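Local coordinates for protein actibind (PDB 3D3Z) that cleaves RNA as a glycosylated ribonuclease of the T2 family, probably without strict base specificity but with a preference for adenylic acid, at residues Ile75-Ile78 and Leu79-Gln82; Asp102-Glu105 and Ser106-His110; Glu109-Trp112 and Asn113-Thr117; Glu134-Gly137 and Asp138-Gln142. All coordinates share one frame; numbering follows the deposited sequence.

Interaction 1. Residues Ile75-Ile78 and Leu79-Gln82. With NAG (2-acetamido-2-deoxy-beta-D-glucopyranose), chain B; NAG (2-acetamido-2-deoxy-beta-D-glucopyranose), chain C.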
loop_
_atom_site.group_PDB
_atom_site.type_symbol
_atom_site.label_atom_id
_atom_site.label_comp_id
_atom_site.label_asym_id
_atom_site.label_seq_id
_atom_site.Cartn_x
_atom_site.Cartn_y
_atom_site.Cartn_z
ATOM N N ILE A 75 -13.594 2.387 -11.893
ATOM C CA ILE A 75 -13.466 1.802 -10.554
ATOM C C ILE A 75 -14.589 2.135 -9.621
ATOM O O ILE A 75 -15.086 1.250 -8.901
ATOM C CB ILE A 75 -12.065 2.199 -9.893
ATOM C CG1 ILE A 75 -10.866 1.702 -10.722
ATOM C CG2 ILE A 75 -12.004 1.748 -8.434
ATOM C CD1 ILE A 75 -10.773 0.175 -11.040
ATOM N N THR A 76 -14.997 3.411 -9.595
ATOM C CA THR A 76 -16.047 3.865 -8.707
ATOM C C THR A 76 -17.374 3.086 -8.997
ATOM O O THR A 76 -18.085 2.631 -8.122
ATOM C CB THR A 76 -16.248 5.381 -8.910
ATOM O OG1 THR A 76 -15.053 6.039 -8.475
ATOM C CG2 THR A 76 -17.456 5.917 -8.095
ATOM N N SER A 77 -17.703 2.971 -10.268
ATOM C CA SER A 77 -18.847 2.160 -10.675
ATOM C C SER A 77 -18.737 0.676 -10.336
ATOM O O SER A 77 -19.744 0.064 -9.966
ATOM C CB SER A 77 -19.028 2.274 -12.173
ATOM O OG SER A 77 -19.346 3.628 -12.466
ATOM N N ILE A 78 -17.532 0.116 -10.424
ATOM C CA ILE A 78 -17.327 -1.295 -10.093
ATOM C C ILE A 78 -17.604 -1.488 -8.604
ATOM O O ILE A 78 -18.350 -2.398 -8.206
ATOM C CB ILE A 78 -15.936 -1.761 -10.462
ATOM C CG1 ILE A 78 -15.783 -1.882 -11.987
ATOM C CG2 ILE A 78 -15.664 -3.050 -9.807
ATOM C CD1 ILE A 78 -14.413 -2.004 -12.484
ATOM N N LEU A 79 -17.076 -0.584 -7.781
ATOM C CA LEU A 79 -17.285 -0.679 -6.340
ATOM C C LEU A 79 -18.756 -0.495 -5.964
ATOM O O LEU A 79 -19.266 -1.211 -5.097
ATOM C CB LEU A 79 -16.435 0.344 -5.544
ATOM C CG LEU A 79 -14.888 0.115 -5.659
ATOM C CD1 LEU A 79 -14.061 1.221 -4.901
ATOM C CD2 LEU A 79 -14.387 -1.258 -5.244
ATOM N N GLU A 80 -19.416 0.468 -6.590
ATOM C CA GLU A 80 -20.841 0.690 -6.348
ATOM C C GLU A 80 -21.695 -0.508 -6.727
ATOM O O GLU A 80 -22.524 -0.926 -5.960
ATOM C CB GLU A 80 -21.322 1.895 -7.110
ATOM C CG GLU A 80 -20.821 3.218 -6.471
ATOM C CD GLU A 80 -20.916 4.438 -7.366
ATOM O OE1 GLU A 80 -20.969 4.305 -8.630
ATOM O OE2 GLU A 80 -20.894 5.559 -6.793
ATOM N N ALA A 81 -21.455 -1.062 -7.905
ATOM C CA ALA A 81 -22.143 -2.270 -8.363
ATOM C C ALA A 81 -21.967 -3.464 -7.423
ATOM O O ALA A 81 -22.861 -4.286 -7.291
ATOM C CB ALA A 81 -21.711 -2.595 -9.767
ATOM N N GLN A 82 -20.857 -3.521 -6.691
ATOM C CA GLN A 82 -20.583 -4.600 -5.771
ATOM C C GLN A 82 -21.038 -4.277 -4.372
ATOM O O GLN A 82 -20.766 -5.044 -3.453
ATOM C CB GLN A 82 -19.097 -4.972 -5.810
ATOM C CG GLN A 82 -18.664 -5.442 -7.166
ATOM C CD GLN A 82 -17.169 -5.674 -7.330
ATOM O OE1 GLN A 82 -16.400 -5.633 -6.376
ATOM N NE2 GLN A 82 -16.747 -5.888 -8.565
HETATM C C1 NAG B . -16.734 -1.296 -15.946
HETATM C C2 NAG B . -18.134 -1.959 -15.966
HETATM C C3 NAG B . -18.015 -3.365 -16.540
HETATM C C4 NAG B . -17.264 -3.359 -17.843
HETATM C C5 NAG B . -15.899 -2.674 -17.657
HETATM C C6 NAG B . -15.033 -2.670 -18.916
HETATM C C7 NAG B . -19.635 -1.251 -14.163
HETATM C C8 NAG B . -20.253 -1.493 -12.813
HETATM N N2 NAG B . -18.697 -2.079 -14.635
HETATM O O3 NAG B . -19.301 -3.952 -16.667
HETATM O O4 NAG B . -17.142 -4.720 -18.186
HETATM O O5 NAG B . -16.126 -1.345 -17.210
HETATM O O6 NAG B . -15.747 -2.092 -19.984
HETATM O O7 NAG B . -20.002 -0.264 -14.793
HETATM C C1 NAG C . -25.206 -5.817 -4.883
HETATM C C2 NAG C . -24.908 -7.267 -5.283
HETATM C C3 NAG C . -25.809 -7.731 -6.431
HETATM C C4 NAG C . -27.280 -7.313 -6.227
HETATM C C5 NAG C . -27.401 -5.875 -5.712
HETATM C C6 NAG C . -28.830 -5.530 -5.312
HETATM C C7 NAG C . -22.649 -7.954 -4.675
HETATM C C8 NAG C . -21.304 -8.413 -5.151
HETATM N N2 NAG C . -23.491 -7.451 -5.570
HETATM O O3 NAG C . -25.693 -9.137 -6.530
HETATM O O4 NAG C . -28.017 -7.408 -7.436
HETATM O O5 NAG C . -26.591 -5.745 -4.571
HETATM O O6 NAG C . -29.154 -6.247 -4.136
HETATM O O7 NAG C . -22.905 -8.006 -3.488
HETATM O O HOH W 1 -20.886 5.750 -10.746
#
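Glu80 folds back along the helix over Thr76, one turn earlier, and the two side chains run side by side in the same direction. Its CB starts close to the Thr76 carbonyl. CG comes closer still, 3.2 Å from Thr76 O, because it is anti to its own carbonyl carbon (chi1 -74°) and so turned back toward the preceding turn. CD then passes Thr76 CG2 at 3.8 Å, a carbon-to-carbon contact in which the threonine methyl supports the flat acid group. At the tip the oxygens part company: OE2 stays over the methyl, while OE1 accepts a hydrogen bond of 2.6 Å from a water that also meets Ser77 OG at 3.1 Å. A long, flexible acid suits this exposed side, where water can satisfy it. Thr76 uses its hydroxyl differently, in a bond to Glu105.

On the inner side, Ile75 CG2 touches Leu79 CD1 at 4.1 Å; Ile75 faces Trp112, Val136 and Phe140, whereas Leu79 turns to Leu87 and Met91 of helix 85-94. Ile78 and Gln82 also lie alongside each other, with Gln82 NE2 near Ile78 CG2; the amide is satisfied at both ends, by Arg84 and by the Gln133 carbonyl.

Below the side chains, Leu79, Glu80 and Ala81 each give a regular bond to the carbonyl four residues back, whereas Gln82 N reaches Ile78 O weakly, at 3.1 Å, as the helix unwinds. Ala81, small and exposed, sets its CB 3.6 Å from C8 of the sugar of chain B. This is an amphipathic alpha-helix of the RNase T2 fold, Ile75 and Leu79 toward the helical core and Ser77, Ile78 and Ala81 beside a glycan.

Interaction 2. Residues Asp102-Glu105 and Ser106-His110. With D3Z (1-(5-deoxy-beta-L-xylofuranosyl)pyrimidine-2,4(1H,3H)-dione), chain E; PO4 (phosphate ion), chain D.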
loop_
_atom_site.group_PDB
_atom_site.type_symbol
_atom_site.label_atom_id
_atom_site.label_comp_id
_atom_site.label_asym_id
_atom_site.label_seq_id
_atom_site.Cartn_x
_atom_site.Cartn_y
_atom_site.Cartn_z
ATOM N N ASP A 102 -12.450 14.811 -7.351
ATOM C CA ASP A 102 -12.740 14.518 -8.764
ATOM C C ASP A 102 -11.636 13.780 -9.518
ATOM O O ASP A 102 -11.884 13.213 -10.587
ATOM C CB ASP A 102 -13.146 15.805 -9.503
ATOM C CG ASP A 102 -14.473 16.398 -9.000
ATOM O OD1 ASP A 102 -15.198 15.774 -8.170
ATOM O OD2 ASP A 102 -14.795 17.518 -9.466
ATOM N N GLU A 103 -10.414 13.773 -8.957
ATOM C CA GLU A 103 -9.297 13.026 -9.518
ATOM C C GLU A 103 -9.115 11.650 -8.834
ATOM O O GLU A 103 -8.306 10.862 -9.287
ATOM C CB GLU A 103 -8.012 13.874 -9.396
ATOM C CG GLU A 103 -7.929 15.098 -10.305
ATOM C CD GLU A 103 -8.909 16.216 -9.925
ATOM O OE1 GLU A 103 -8.880 16.754 -8.786
ATOM O OE2 GLU A 103 -9.760 16.550 -10.778
ATOM N N ASP A 104 -9.859 11.376 -7.764
ATOM C CA ASP A 104 -9.798 10.039 -7.120
ATOM C C ASP A 104 -9.914 8.891 -8.144
ATOM O O ASP A 104 -9.098 7.975 -8.132
ATOM C CB ASP A 104 -10.868 9.820 -6.059
ATOM C CG ASP A 104 -10.683 10.679 -4.854
ATOM O OD1 ASP A 104 -9.603 11.348 -4.758
ATOM O OD2 ASP A 104 -11.622 10.715 -3.997
ATOM N N GLU A 105 -10.905 8.963 -9.036
ATOM C CA GLU A 105 -11.196 7.914 -9.990
ATOM C C GLU A 105 -9.987 7.569 -10.830
ATOM O O GLU A 105 -9.608 6.376 -10.933
ATOM C CB GLU A 105 -12.363 8.331 -10.892
ATOM C CG GLU A 105 -12.689 7.370 -12.049
ATOM C CD GLU A 105 -12.929 5.898 -11.649
ATOM O OE1 GLU A 105 -13.499 5.621 -10.580
ATOM O OE2 GLU A 105 -12.534 4.983 -12.427
ATOM N N SER A 106 -9.332 8.609 -11.376
ATOM C CA SER A 106 -8.138 8.419 -12.224
ATOM C C SER A 106 -7.018 7.765 -11.432
ATOM O O SER A 106 -6.334 6.899 -11.944
ATOM C CB SER A 106 -7.616 9.718 -12.900
ATOM O OG SER A 106 -7.714 10.860 -12.047
ATOM N N PHE A 107 -6.864 8.163 -10.179
ATOM C CA PHE A 107 -5.801 7.644 -9.295
ATOM C C PHE A 107 -6.045 6.162 -9.003
ATOM O O PHE A 107 -5.115 5.326 -9.075
ATOM C CB PHE A 107 -5.797 8.461 -7.979
ATOM C CG PHE A 107 -4.690 8.115 -6.995
ATOM C CD1 PHE A 107 -3.509 7.576 -7.367
ATOM C CD2 PHE A 107 -4.865 8.392 -5.668
ATOM C CE1 PHE A 107 -2.512 7.273 -6.425
ATOM C CE2 PHE A 107 -3.880 8.125 -4.715
ATOM C CZ PHE A 107 -2.736 7.543 -5.084
ATOM N N TRP A 108 -7.282 5.829 -8.636
ATOM C CA TRP A 108 -7.652 4.417 -8.367
ATOM C C TRP A 108 -7.524 3.522 -9.609
ATOM O O TRP A 108 -6.994 2.398 -9.564
ATOM C CB TRP A 108 -9.042 4.353 -7.742
ATOM C CG TRP A 108 -9.208 5.153 -6.527
ATOM C CD1 TRP A 108 -8.232 5.456 -5.586
ATOM C CD2 TRP A 108 -10.434 5.694 -6.012
ATOM N NE1 TRP A 108 -8.785 6.195 -4.556
ATOM C CE2 TRP A 108 -10.129 6.332 -4.782
ATOM C CE3 TRP A 108 -11.766 5.690 -6.466
ATOM C CZ2 TRP A 108 -11.069 6.983 -4.049
ATOM C CZ3 TRP A 108 -12.724 6.357 -5.715
ATOM C CH2 TRP A 108 -12.373 6.975 -4.510
ATOM N N GLU A 109 -7.979 4.056 -10.752
ATOM C CA GLU A 109 -7.692 3.400 -12.050
ATOM C C GLU A 109 -6.223 3.121 -12.185
ATOM O O GLU A 109 -5.792 2.005 -12.523
ATOM C CB GLU A 109 -8.144 4.264 -13.219
ATOM C CG GLU A 109 -9.658 4.340 -13.403
ATOM C CD GLU A 109 -10.063 5.423 -14.394
ATOM O OE1 GLU A 109 -9.168 5.835 -15.139
ATOM O OE2 GLU A 109 -11.245 5.859 -14.397
ATOM N N HIS A 110 -5.414 4.149 -11.978
ATOM C CA HIS A 110 -3.944 4.000 -12.104
ATOM C C HIS A 110 -3.379 2.884 -11.242
ATOM O O HIS A 110 -2.624 2.014 -11.702
ATOM C CB HIS A 110 -3.237 5.339 -11.811
ATOM C CG HIS A 110 -1.743 5.236 -11.798
ATOM N ND1 HIS A 110 -1.002 5.096 -12.948
ATOM C CD2 HIS A 110 -0.856 5.222 -10.773
ATOM C CE1 HIS A 110 0.274 4.971 -12.638
ATOM N NE2 HIS A 110 0.398 5.079 -11.326
HETATM N N1 D3Z E . -0.518 11.190 -6.953
HETATM C C2 D3Z E . -1.919 11.267 -7.069
HETATM N N3 D3Z E . -2.660 11.417 -5.975
HETATM C C4 D3Z E . -2.117 11.484 -4.759
HETATM C C5 D3Z E . -0.755 11.408 -4.640
HETATM C C6 D3Z E . 0.052 11.260 -5.760
HETATM O O2 D3Z E . -2.486 11.204 -8.180
HETATM O O4 D3Z E . -2.799 11.633 -3.724
HETATM C "C1'" D3Z E . 0.312 11.015 -8.118
HETATM C "C2'" D3Z E . -0.572 10.350 -9.153
HETATM O "O2'" D3Z E . -0.836 11.266 -10.232
HETATM C "C3'" D3Z E . 0.142 9.071 -9.551
HETATM C "C4'" D3Z E . 1.442 9.030 -8.769
HETATM O "O3'" D3Z E . -0.638 7.936 -9.213
HETATM O "O4'" D3Z E . 1.400 10.121 -7.828
HETATM C "C5'" D3Z E . 1.587 7.673 -8.090
HETATM P P PO4 D . 2.899 4.345 -8.643
HETATM O O1 PO4 D . 3.768 3.247 -9.276
HETATM O O2 PO4 D . 3.803 5.092 -7.703
HETATM O O3 PO4 D . 1.695 3.715 -7.978
HETATM O O4 PO4 D . 2.432 5.123 -9.845
HETATM O O HOH W 2 -10.839 11.241 -11.921
#
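Glu103 meets the next turn through its carbonyl: Phe107 N donates to Glu103 O at 3.2 Å, while a water links the carbonyl of the preceding Asp102 to Ser106 N. Ser106, on the exposed side, brings its hydroxyl near the same Glu103 oxygen, but it was modelled in two conformations.

Asp104 comes next, lying alongside Trp108. Asp104 CB sits 3.6 Å from the centroid of the six-membered ring of Trp108 and only 17° off the normal, a CH-pi contact over the face. Asp104 O lies over the indole as well, nearer the rim, and accepts the Trp108 amide at 2.9 Å. A short acid fits here because CB can press on the ring while OD1 turns aside to accept from Asp97 N; the indole is fixed in rotation by NE1, on its five-membered ring, donating to the Trp95 carbonyl.

Glu105 follows. With CG anti to the backbone N (chi1 174°) and a bend at chi2, the chain curls toward Glu109, so that the two OE2 atoms come within 2.5 Å and the carboxylate planes stand 59° apart. Two acids this close probably share a proton. Glu105 is held from outside too, OE1 by the Thr76 hydroxyl and OE2 by the Ile75 amide at the start of helix 75-81.

Across the helix, N3 of D3Z lies 3.7 Å above the centre of the Phe107 ring, an aromatic floor for the base. This part of helix 104-116 lies between two helices and a strand: Trp108 packs on Leu88 and Met91 of helix 85-94 and on Ile75 of helix 75-81, whereas Phe107 comes within about 4 Å of His51 on strand 49-56, side chain to side chain.

Interaction 3. Residues Glu109-Trp112 and Asn113-Thr117. With D3Z (1-(5-deoxy-beta-L-xylofuranosyl)pyrimidine-2,4(1H,3H)-dione), chain E; PO4 (phosphate ion), chain D.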
loop_
_atom_site.group_PDB
_atom_site.type_symbol
_atom_site.label_atom_id
_atom_site.label_comp_id
_atom_site.label_asym_id
_atom_site.label_seq_id
_atom_site.Cartn_x
_atom_site.Cartn_y
_atom_site.Cartn_z
ATOM N N GLU A 109 -7.979 4.056 -10.752
ATOM C CA GLU A 109 -7.692 3.400 -12.050
ATOM C C GLU A 109 -6.223 3.121 -12.185
ATOM O O GLU A 109 -5.792 2.005 -12.523
ATOM C CB GLU A 109 -8.144 4.264 -13.219
ATOM C CG GLU A 109 -9.658 4.340 -13.403
ATOM C CD GLU A 109 -10.063 5.423 -14.394
ATOM O OE1 GLU A 109 -9.168 5.835 -15.139
ATOM O OE2 GLU A 109 -11.245 5.859 -14.397
ATOM N N HIS A 110 -5.414 4.149 -11.978
ATOM C CA HIS A 110 -3.944 4.000 -12.104
ATOM C C HIS A 110 -3.379 2.884 -11.242
ATOM O O HIS A 110 -2.624 2.014 -11.702
ATOM C CB HIS A 110 -3.237 5.339 -11.811
ATOM C CG HIS A 110 -1.743 5.236 -11.798
ATOM N ND1 HIS A 110 -1.002 5.096 -12.948
ATOM C CD2 HIS A 110 -0.856 5.222 -10.773
ATOM C CE1 HIS A 110 0.274 4.971 -12.638
ATOM N NE2 HIS A 110 0.398 5.079 -11.326
ATOM N N GLU A 111 -3.739 2.888 -9.962
ATOM C CA GLU A 111 -3.231 1.868 -9.085
ATOM C C GLU A 111 -3.645 0.431 -9.466
ATOM O O GLU A 111 -2.797 -0.465 -9.498
ATOM C CB GLU A 111 -3.584 2.173 -7.650
ATOM C CG GLU A 111 -2.780 3.434 -7.123
ATOM C CD GLU A 111 -1.264 3.300 -7.208
ATOM O OE1 GLU A 111 -0.787 2.215 -6.837
ATOM O OE2 GLU A 111 -0.563 4.268 -7.622
ATOM N N TRP A 112 -4.917 0.230 -9.754
ATOM C CA TRP A 112 -5.431 -1.100 -10.176
ATOM C C TRP A 112 -4.724 -1.499 -11.488
ATOM O O TRP A 112 -4.149 -2.602 -11.614
ATOM C CB TRP A 112 -7.018 -1.107 -10.343
ATOM C CG TRP A 112 -7.347 -2.341 -11.076
ATOM C CD1 TRP A 112 -7.644 -2.468 -12.403
ATOM C CD2 TRP A 112 -7.194 -3.676 -10.573
ATOM N NE1 TRP A 112 -7.763 -3.798 -12.737
ATOM C CE2 TRP A 112 -7.438 -4.563 -11.638
ATOM C CE3 TRP A 112 -6.868 -4.200 -9.318
ATOM C CZ2 TRP A 112 -7.382 -5.949 -11.484
ATOM C CZ3 TRP A 112 -6.767 -5.574 -9.182
ATOM C CH2 TRP A 112 -7.032 -6.426 -10.255
ATOM N N ASN A 113 -4.841 -0.638 -12.499
ATOM C CA ASN A 113 -4.283 -0.950 -13.836
ATOM C C ASN A 113 -2.814 -1.213 -13.840
ATOM O O ASN A 113 -2.354 -2.133 -14.497
ATOM C CB ASN A 113 -4.622 0.143 -14.875
ATOM C CG ASN A 113 -6.116 0.301 -15.073
ATOM O OD1 ASN A 113 -6.902 -0.608 -14.735
ATOM N ND2 ASN A 113 -6.532 1.462 -15.592
ATOM N N LYS A 114 -2.053 -0.382 -13.161
ATOM C CA LYS A 114 -0.587 -0.521 -13.137
ATOM C C LYS A 114 -0.120 -1.669 -12.287
ATOM O O LYS A 114 0.751 -2.449 -12.682
ATOM C CB LYS A 114 0.062 0.775 -12.581
ATOM C CG LYS A 114 1.590 0.736 -12.548
ATOM C CD LYS A 114 2.231 2.128 -12.404
ATOM C CE LYS A 114 3.759 2.034 -12.568
ATOM N NZ LYS A 114 4.443 3.274 -12.128
ATOM N N HIS A 115 -0.643 -1.740 -11.076
ATOM C CA HIS A 115 -0.144 -2.666 -10.066
ATOM C C HIS A 115 -1.063 -3.862 -9.670
ATOM O O HIS A 115 -0.576 -4.980 -9.516
ATOM C CB HIS A 115 0.174 -1.882 -8.792
ATOM C CG HIS A 115 1.349 -0.947 -8.919
ATOM N ND1 HIS A 115 2.643 -1.391 -9.167
ATOM C CD2 HIS A 115 1.428 0.400 -8.797
ATOM C CE1 HIS A 115 3.460 -0.346 -9.179
ATOM N NE2 HIS A 115 2.743 0.755 -8.982
ATOM N N GLY A 116 -2.351 -3.618 -9.460
ATOM C CA GLY A 116 -3.331 -4.695 -9.136
ATOM C C GLY A 116 -3.296 -5.821 -10.181
ATOM O O GLY A 116 -3.369 -6.998 -9.824
ATOM N N THR A 117 -3.147 -5.455 -11.465
ATOM C CA THR A 117 -3.149 -6.418 -12.575
ATOM C C THR A 117 -1.916 -7.291 -12.583
ATOM O O THR A 117 -1.912 -8.328 -13.287
ATOM C CB THR A 117 -3.285 -5.768 -14.019
ATOM O OG1 THR A 117 -2.167 -4.942 -14.273
ATOM C CG2 THR A 117 -4.545 -4.963 -14.176
HETATM N N1 D3Z E . -0.518 11.190 -6.953
HETATM C C2 D3Z E . -1.919 11.267 -7.069
HETATM N N3 D3Z E . -2.660 11.417 -5.975
HETATM C C4 D3Z E . -2.117 11.484 -4.759
HETATM C C5 D3Z E . -0.755 11.408 -4.640
HETATM C C6 D3Z E . 0.052 11.260 -5.760
HETATM O O2 D3Z E . -2.486 11.204 -8.180
HETATM O O4 D3Z E . -2.799 11.633 -3.724
HETATM C "C1'" D3Z E . 0.312 11.015 -8.118
HETATM C "C2'" D3Z E . -0.572 10.350 -9.153
HETATM O "O2'" D3Z E . -0.836 11.266 -10.232
HETATM C "C3'" D3Z E . 0.142 9.071 -9.551
HETATM C "C4'" D3Z E . 1.442 9.030 -8.769
HETATM O "O3'" D3Z E . -0.638 7.936 -9.213
HETATM O "O4'" D3Z E . 1.400 10.121 -7.828
HETATM C "C5'" D3Z E . 1.587 7.673 -8.090
HETATM P P PO4 D . 2.899 4.345 -8.643
HETATM O O1 PO4 D . 3.768 3.247 -9.276
HETATM O O2 PO4 D . 3.803 5.092 -7.703
HETATM O O3 PO4 D . 1.695 3.715 -7.978
HETATM O O4 PO4 D . 2.432 5.123 -9.845
#
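Glu111 O receives two amides, His115 N at 3.0 Å and Gly116 N at 3.2 Å. The first is tilted 34° from the carbonyl plane; the second lies in that plane, on a lone pair. With Thr117 N reaching Trp112 O at 3.0 Å, also five residues back, the alpha-helix widens into a pi-type turn.

Packing accompanies the widening. Gly116, which has no side chain, brings its CA 3.5 Å from Trp112 CZ3, and Thr117 CG2 settles over the same face of the indole. Trp112 NE1 is satisfied by the Arg70 carbonyl. On the other flank, Lys114 runs fully extended beside His110, its CD 3.5 Å from His110 CE1.

The polar bonds converge on one phosphate ion. His110 NE2 donates to O4 at 2.5 Å in the plane of its ring, and His115 NE2 donates to O1 at 2.7 Å, nearly straight at 169°. Lys114 NZ joins His115 on O1 at 2.9 Å, a reach its extended chain allows. Glu111 lies beside His115, its OE1 taken by Trp54 NE1; Trp54 also stacks on the His115 ring, so one tryptophan steadies both.

This is the second histidine signature segment of the RNase T2 family, with Glu111 and His115 predicted as active-site residues. Several N-H donors gathered on one anion are consistent with a site that receives the scissile phosphate of RNA.

Interaction 4. Residues Glu134-Gly137 and Asp138-Gln142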
loop_
_atom_site.group_PDB
_atom_site.type_symbol
_atom_site.label_atom_id
_atom_site.label_comp_id
_atom_site.label_asym_id
_atom_site.label_seq_id
_atom_site.Cartn_x
_atom_site.Cartn_y
_atom_site.Cartn_z
ATOM N N GLU A 134 -14.840 -9.057 -9.730
ATOM C CA GLU A 134 -14.859 -9.336 -8.299
ATOM C C GLU A 134 -13.487 -9.022 -7.704
ATOM O O GLU A 134 -13.406 -8.461 -6.600
ATOM C CB GLU A 134 -15.204 -10.798 -7.941
ATOM C CG GLU A 134 -15.244 -11.062 -6.477
ATOM C CD GLU A 134 -15.759 -12.468 -6.143
ATOM O OE1 GLU A 134 -16.009 -13.267 -7.100
ATOM O OE2 GLU A 134 -15.857 -12.724 -4.925
ATOM N N GLU A 135 -12.434 -9.407 -8.425
ATOM C CA GLU A 135 -11.058 -9.214 -7.923
ATOM C C GLU A 135 -10.593 -7.747 -7.796
ATOM O O GLU A 135 -9.679 -7.453 -7.011
ATOM C CB GLU A 135 -10.050 -10.047 -8.719
ATOM C CG GLU A 135 -9.451 -9.483 -10.048
ATOM C CD GLU A 135 -10.418 -9.378 -11.186
ATOM O OE1 GLU A 135 -11.650 -9.594 -10.959
ATOM O OE2 GLU A 135 -9.957 -9.120 -12.343
ATOM N N VAL A 136 -11.226 -6.860 -8.570
ATOM C CA VAL A 136 -10.987 -5.419 -8.499
ATOM C C VAL A 136 -11.454 -4.910 -7.143
ATOM O O VAL A 136 -10.701 -4.297 -6.441
ATOM C CB VAL A 136 -11.630 -4.680 -9.684
ATOM C CG1 VAL A 136 -11.401 -3.130 -9.601
ATOM C CG2 VAL A 136 -11.043 -5.199 -10.934
ATOM N N GLY A 137 -12.689 -5.202 -6.762
ATOM C CA GLY A 137 -13.178 -4.772 -5.463
ATOM C C GLY A 137 -12.431 -5.390 -4.293
ATOM O O GLY A 137 -12.183 -4.705 -3.272
ATOM N N ASP A 138 -12.110 -6.684 -4.409
ATOM C CA ASP A 138 -11.383 -7.371 -3.358
ATOM C C ASP A 138 -9.988 -6.731 -3.130
ATOM O O ASP A 138 -9.498 -6.687 -1.980
ATOM C CB ASP A 138 -11.192 -8.849 -3.664
ATOM C CG ASP A 138 -12.467 -9.695 -3.439
ATOM O OD1 ASP A 138 -13.494 -9.214 -2.894
ATOM O OD2 ASP A 138 -12.345 -10.869 -3.810
ATOM N N PHE A 139 -9.344 -6.324 -4.223
ATOM C CA PHE A 139 -8.038 -5.660 -4.203
ATOM C C PHE A 139 -8.126 -4.359 -3.380
ATOM O O PHE A 139 -7.425 -4.208 -2.368
ATOM C CB PHE A 139 -7.511 -5.435 -5.621
ATOM C CG PHE A 139 -6.385 -4.379 -5.691
ATOM C CD1 PHE A 139 -5.054 -4.739 -5.503
ATOM C CD2 PHE A 139 -6.676 -3.059 -5.893
ATOM C CE1 PHE A 139 -4.056 -3.787 -5.551
ATOM C CE2 PHE A 139 -5.670 -2.091 -5.979
ATOM C CZ PHE A 139 -4.357 -2.483 -5.802
ATOM N N PHE A 140 -9.076 -3.500 -3.693
ATOM C CA PHE A 140 -9.267 -2.244 -2.967
ATOM C C PHE A 140 -9.540 -2.485 -1.515
ATOM O O PHE A 140 -8.847 -1.924 -0.678
ATOM C CB PHE A 140 -10.319 -1.400 -3.634
ATOM C CG PHE A 140 -9.797 -0.752 -4.874
ATOM C CD1 PHE A 140 -8.970 0.371 -4.775
ATOM C CD2 PHE A 140 -10.026 -1.276 -6.127
ATOM C CE1 PHE A 140 -8.401 0.951 -5.861
ATOM C CE2 PHE A 140 -9.461 -0.686 -7.235
ATOM C CZ PHE A 140 -8.647 0.452 -7.097
ATOM N N GLN A 141 -10.419 -3.443 -1.223
ATOM C CA GLN A 141 -10.618 -3.914 0.164
ATOM C C GLN A 141 -9.329 -4.393 0.865
ATOM O O GLN A 141 -9.080 -3.998 1.991
ATOM C CB GLN A 141 -11.732 -4.990 0.269
ATOM C CG GLN A 141 -12.137 -5.242 1.740
ATOM C CD GLN A 141 -12.738 -4.042 2.437
ATOM O OE1 GLN A 141 -13.810 -3.574 2.062
ATOM N NE2 GLN A 141 -12.127 -3.620 3.538
ATOM N N GLN A 142 -8.526 -5.198 0.193
ATOM C CA GLN A 142 -7.277 -5.765 0.757
ATOM C C GLN A 142 -6.276 -4.629 1.091
ATOM O O GLN A 142 -5.696 -4.601 2.145
ATOM C CB GLN A 142 -6.670 -6.723 -0.264
ATOM C CG GLN A 142 -5.425 -7.471 0.200
ATOM C CD GLN A 142 -5.617 -8.289 1.440
ATOM O OE1 GLN A 142 -6.599 -9.011 1.566
ATOM N NE2 GLN A 142 -4.680 -8.194 2.356
HETATM O O HOH W 3 -15.620 -10.866 -3.052
#
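Val136 and Phe140 lie side by side one helical turn apart, CG1 of the valine 3.9 Å from CE2 at the edge of the ring. Val136 CG1 is anti to the backbone N (chi1 179°), which carries it along the helix to that edge. Beneath them Val136 O accepts the Phe140 amide at 3.3 Å and also meets the ring edge, 3.1 Å from CD2. Phe139 adds its own ring edge, CD2 standing over the centre of the Phe140 face.

The next shell holds these apolar groups in place. Trp112 meets the Phe139 ring edge-to-face and touches Val136, while Ile75 packs on Val136 and Phe140. Gly137, without a side chain, lets helix 75-81 come close, where Leu79 rests against it. Glu135 is a buried acid beside Trp112, matched by Arg70 and the Tyr130 hydroxyl.

Glu134 and Asp138 take the other flank. Glu134 OE2 and Asp138 OD2 stand 4.1 Å apart with their carboxylate planes at 65°, and a water donates to Glu134 OE2 at 2.6 Å and to Asp138 OD1 at 2.7 Å. Asp138 is held further by a salt bridge to Arg84 and by the Tyr127 hydroxyl.

Aromatic and branched carbons thus fill the core, and the neighbouring acids Glu134 and Asp138, which would otherwise probably repel, are made tolerable by shared water, arginine and a tyrosine hydroxyl.

All four are local contacts between successive turns of three helices packed together in the RNase T2 fold. Interaction 4 is the buried one, and its valine and phenylalanines meet Trp112 of interaction 3 and Ile75 of interaction 1. Interaction 1 lies farthest from the chain centre, with one side in this core and the other among glycans and water. Interactions 2 and 3 share helix 104-116, including Glu109 and His110, and both line the ligand site: the earlier turn serves the base through an aromatic face, the later one the phosphate through N-H donors. Acid pairs occur in interactions 2 and 4, but one pair touches, probably sharing a proton, while the other is bridged by water.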